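PDB 5B5Z: PtLCIB4 H88A mutant from Phaeodactylum tricornutum, which probably acts as a zinc-dependent beta-type carbonic anhydrase, interconverting carbon dioxide and bicarbonate, here as an engineered mutant. Local coordinates for residues Leu58-Leu67 with Gln245-Phe256. Residues are numbered along the deposited sequence; the frame is centred on the assembly and turned at random.
With ZN (zinc ion), chain C.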
loop_
_atom_site.group_PDB
_atom_site.type_symbol
_atom_site.label_atom_id
_atom_site.label_comp_id
_atom_site.label_asym_id
_atom_site.label_seq_id
_atom_site.Cartn_x
_atom_site.Cartn_y
_atom_site.Cartn_z
ATOM N N LEU A 58 -1.147 4.792 5.411
ATOM C CA LEU A 58 -2.235 5.629 4.915
ATOM C C LEU A 58 -3.236 4.753 4.173
ATOM O O LEU A 58 -2.919 3.612 3.810
ATOM C CB LEU A 58 -1.691 6.725 3.992
ATOM C CG LEU A 58 -0.648 7.662 4.628
ATOM C CD1 LEU A 58 0.069 8.540 3.570
ATOM C CD2 LEU A 58 -1.291 8.533 5.710
ATOM N N CYS A 59 -4.440 5.271 3.932
ATOM C CA CYS A 59 -5.471 4.458 3.279
ATOM C C CYS A 59 -5.057 4.087 1.852
ATOM O O CYS A 59 -4.356 4.843 1.154
ATOM C CB CYS A 59 -6.831 5.195 3.254
ATOM S SG CYS A 59 -8.188 4.169 2.612
ATOM N N SER A 60 -5.506 2.916 1.429
ATOM C CA SER A 60 -5.238 2.411 0.091
ATOM C C SER A 60 -5.881 3.267 -1.006
ATOM O O SER A 60 -5.491 3.183 -2.161
ATOM C CB SER A 60 -5.724 0.971 0.026
ATOM O OG SER A 60 -6.979 0.861 0.655
ATOM N N ASP A 61 -6.884 4.071 -0.640
ATOM C CA ASP A 61 -7.532 5.022 -1.560
ATOM C C ASP A 61 -6.521 5.856 -2.385
ATOM O O ASP A 61 -5.542 6.365 -1.836
ATOM C CB ASP A 61 -8.435 5.935 -0.717
ATOM C CG ASP A 61 -9.449 6.718 -1.535
ATOM O OD1 ASP A 61 -9.167 7.078 -2.706
ATOM O OD2 ASP A 61 -10.522 7.032 -0.949
ATOM N N GLU A 62 -6.754 5.987 -3.694
ATOM C CA GLU A 62 -5.853 6.759 -4.562
ATOM C C GLU A 62 -5.683 8.207 -4.102
ATOM O O GLU A 62 -4.655 8.819 -4.354
ATOM C CB GLU A 62 -6.343 6.754 -6.021
ATOM C CG GLU A 62 -7.746 7.324 -6.238
ATOM C CD GLU A 62 -7.785 8.839 -6.422
ATOM O OE1 GLU A 62 -8.902 9.409 -6.427
ATOM O OE2 GLU A 62 -6.714 9.464 -6.567
ATOM N N VAL A 63 -6.679 8.762 -3.418
ATOM C CA VAL A 63 -6.589 10.170 -3.024
ATOM C C VAL A 63 -5.520 10.443 -1.966
ATOM O O VAL A 63 -5.184 11.601 -1.711
ATOM C CB VAL A 63 -7.947 10.727 -2.502
ATOM C CG1 VAL A 63 -8.997 10.633 -3.583
ATOM C CG2 VAL A 63 -8.390 10.011 -1.230
ATOM N N THR A 64 -4.962 9.397 -1.357
ATOM C CA THR A 64 -3.966 9.624 -0.323
ATOM C C THR A 64 -2.552 9.694 -0.913
ATOM O O THR A 64 -1.615 10.110 -0.235
ATOM C CB THR A 64 -4.028 8.533 0.782
ATOM O OG1 THR A 64 -3.628 7.286 0.223
ATOM C CG2 THR A 64 -5.445 8.408 1.352
ATOM N N ARG A 65 -2.400 9.324 -2.186
ATOM C CA ARG A 65 -1.081 9.313 -2.827
ATOM C C ARG A 65 -0.294 10.641 -2.817
ATOM O O ARG A 65 0.929 10.601 -2.698
ATOM C CB ARG A 65 -1.194 8.831 -4.285
ATOM C CG ARG A 65 -1.774 7.402 -4.496
ATOM C CD ARG A 65 -0.865 6.262 -4.056
ATOM N NE ARG A 65 -1.019 5.968 -2.635
ATOM C CZ ARG A 65 -2.005 5.229 -2.131
ATOM N NH1 ARG A 65 -2.069 5.026 -0.820
ATOM N NH2 ARG A 65 -2.926 4.692 -2.934
ATOM N N PRO A 66 -0.964 11.811 -2.950
ATOM C CA PRO A 66 -0.148 13.041 -2.976
ATOM C C PRO A 66 0.744 13.261 -1.754
ATOM O O PRO A 66 1.852 13.785 -1.886
ATOM C CB PRO A 66 -1.204 14.147 -3.066
ATOM C CG PRO A 66 -2.331 13.500 -3.790
ATOM C CD PRO A 66 -2.381 12.112 -3.237
ATOM N N LEU A 67 0.281 12.844 -0.584
ATOM C CA LEU A 67 1.064 12.986 0.635
ATOM C C LEU A 67 2.320 12.107 0.600
ATOM O O LEU A 67 3.404 12.539 0.995
ATOM C CB LEU A 67 0.196 12.644 1.854
ATOM C CG LEU A 67 0.851 12.806 3.227
ATOM C CD1 LEU A 67 1.384 14.201 3.418
ATOM C CD2 LEU A 67 -0.115 12.426 4.342
ATOM N N GLN A 245 -5.368 13.269 7.381
ATOM C CA GLN A 245 -5.174 13.729 6.032
ATOM C C GLN A 245 -6.499 14.275 5.492
ATOM O O GLN A 245 -7.528 13.595 5.549
ATOM C CB GLN A 245 -4.636 12.550 5.208
ATOM C CG GLN A 245 -4.434 12.768 3.758
ATOM C CD GLN A 245 -3.769 11.557 3.126
ATOM O OE1 GLN A 245 -3.837 10.427 3.660
ATOM N NE2 GLN A 245 -3.123 11.778 1.995
ATOM N N ILE A 246 -6.487 15.502 4.983
ATOM C CA ILE A 246 -7.712 16.103 4.464
ATOM C C ILE A 246 -7.621 16.254 2.949
ATOM O O ILE A 246 -6.792 16.996 2.436
ATOM C CB ILE A 246 -7.995 17.460 5.136
ATOM C CG1 ILE A 246 -8.174 17.250 6.643
ATOM C CG2 ILE A 246 -9.231 18.117 4.523
ATOM C CD1 ILE A 246 -8.400 18.555 7.424
ATOM N N ASN A 247 -8.450 15.498 2.243
ATOM C CA ASN A 247 -8.410 15.471 0.789
ATOM C C ASN A 247 -9.408 16.463 0.205
ATOM O O ASN A 247 -10.617 16.343 0.409
ATOM C CB ASN A 247 -8.688 14.058 0.285
ATOM C CG ASN A 247 -7.728 13.048 0.871
ATOM O OD1 ASN A 247 -8.135 12.081 1.507
ATOM N ND2 ASN A 247 -6.454 13.301 0.706
ATOM N N THR A 248 -8.888 17.430 -0.541
ATOM C CA THR A 248 -9.684 18.546 -1.038
ATOM C C THR A 248 -9.856 18.460 -2.556
ATOM O O THR A 248 -9.185 17.660 -3.203
ATOM C CB THR A 248 -9.003 19.864 -0.674
ATOM O OG1 THR A 248 -7.706 19.878 -1.272
ATOM C CG2 THR A 248 -8.875 20.003 0.855
ATOM N N PRO A 249 -10.757 19.278 -3.137
ATOM C CA PRO A 249 -10.881 19.291 -4.601
ATOM C C PRO A 249 -9.550 19.558 -5.325
ATOM O O PRO A 249 -8.607 20.090 -4.735
ATOM C CB PRO A 249 -11.885 20.421 -4.850
ATOM C CG PRO A 249 -12.745 20.414 -3.626
ATOM C CD PRO A 249 -11.783 20.125 -2.495
ATOM N N LYS A 250 -9.497 19.187 -6.602
ATOM C CA LYS A 250 -8.254 19.144 -7.377
ATOM C C LYS A 250 -7.535 20.488 -7.497
ATOM O O LYS A 250 -6.308 20.539 -7.549
ATOM C CB LYS A 250 -8.537 18.599 -8.782
ATOM N N GLU A 251 -8.298 21.573 -7.530
ATOM C CA GLU A 251 -7.728 22.910 -7.698
ATOM C C GLU A 251 -7.078 23.425 -6.413
ATOM O O GLU A 251 -6.565 24.545 -6.368
ATOM C CB GLU A 251 -8.807 23.896 -8.156
ATOM C CG GLU A 251 -9.988 23.268 -8.894
ATOM C CD GLU A 251 -11.059 22.727 -7.954
ATOM O OE1 GLU A 251 -11.427 23.437 -6.989
ATOM O OE2 GLU A 251 -11.538 21.596 -8.187
ATOM N N MET A 252 -7.094 22.598 -5.374
ATOM C CA MET A 252 -6.735 23.034 -4.036
ATOM C C MET A 252 -5.626 22.159 -3.456
ATOM O O MET A 252 -5.510 21.001 -3.837
ATOM C CB MET A 252 -7.972 22.975 -3.144
ATOM C CG MET A 252 -8.092 24.063 -2.124
ATOM S SD MET A 252 -9.732 23.976 -1.378
ATOM C CE MET A 252 -10.738 23.589 -2.793
ATOM N N SER A 253 -4.829 22.700 -2.535
ATOM C CA SER A 253 -3.900 21.863 -1.775
ATOM C C SER A 253 -4.652 20.923 -0.830
ATOM O O SER A 253 -5.714 21.259 -0.311
ATOM C CB SER A 253 -2.919 22.711 -0.962
ATOM O OG SER A 253 -1.981 21.875 -0.288
ATOM N N ASP A 254 -4.094 19.738 -0.618
ATOM C CA ASP A 254 -4.544 18.882 0.468
ATOM C C ASP A 254 -3.994 19.435 1.773
ATOM O O ASP A 254 -3.050 20.227 1.772
ATOM C CB ASP A 254 -4.065 17.449 0.262
ATOM C CG ASP A 254 -4.997 16.634 -0.616
ATOM O OD1 ASP A 254 -5.986 17.166 -1.172
ATOM O OD2 ASP A 254 -4.712 15.425 -0.775
ATOM N N PHE A 255 -4.573 19.006 2.886
ATOM C CA PHE A 255 -4.137 19.444 4.199
ATOM C C PHE A 255 -3.850 18.249 5.099
ATOM O O PHE A 255 -4.251 17.114 4.813
ATOM C CB PHE A 255 -5.189 20.350 4.862
ATOM C CG PHE A 255 -5.281 21.720 4.244
ATOM C CD1 PHE A 255 -5.894 21.897 3.013
ATOM C CD2 PHE A 255 -4.732 22.820 4.887
ATOM C CE1 PHE A 255 -5.970 23.168 2.428
ATOM C CE2 PHE A 255 -4.806 24.092 4.317
ATOM C CZ PHE A 255 -5.422 24.258 3.085
ATOM N N PHE A 256 -3.151 18.523 6.188
ATOM C CA PHE A 256 -2.875 17.515 7.193
ATOM C C PHE A 256 -2.955 18.146 8.571
ATOM O O PHE A 256 -2.431 19.237 8.796
ATOM C CB PHE A 256 -1.484 16.888 6.951
ATOM C CG PHE A 256 -1.245 15.593 7.711
ATOM C CD1 PHE A 256 -0.694 15.600 8.997
ATOM C CD2 PHE A 256 -1.556 14.364 7.123
ATOM C CE1 PHE A 256 -0.466 14.405 9.689
ATOM C CE2 PHE A 256 -1.317 13.167 7.803
ATOM C CZ PHE A 256 -0.781 13.187 9.088
HETATM ZN ZN ZN C . -9.897 5.646 2.791
HETATM O O HOH W 1 -4.924 7.838 5.224
HETATM O O HOH W 2 -11.059 5.754 1.269
HETATM O O HOH W 3 -5.910 13.973 -2.837
#
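L67 CD2 lies over one face of the Q245 amide, 3.9 Å from CD; T64 comes from the other side, its CB 3.5 Å from OE1; at the edge, NE2 meets T64 O and OE1 meets a water. Q245 belongs to a beta-hairpin of the central mixed sheet, strands 238-247 and 255-264, packed against the loop and 3-10 turn that lead from the zinc ligand C59 into helix 65-75. CG of Q245 is anti to its N (chi1 177°) and the chain runs on extended, which carries the amide across to the turn. There NE2 donates to T64 O at 3.2 Å (N-H...O 153°), the acceptor lying within 4° of the amide plane. The water at OE1 donates to it and takes the N-H of C59, linking strand and metal loop. The same L67 methyl, CD2, meets the F256 ring obliquely, 3.7 Å from F256 CD2. N247 is held at both ends: ND2 gives a bond of 3.1 Å to D254 OD2 within the hairpin, and OD1 is hydrogen-bonded to H115 ND1; H115 binds zinc together with C59 and C139, making N247 a second-shell residue. V63 CG2 rests 3.4 Å from N247 OD1, and a water donates both to V63 O and, at 2.8 Å, to D254 OD2.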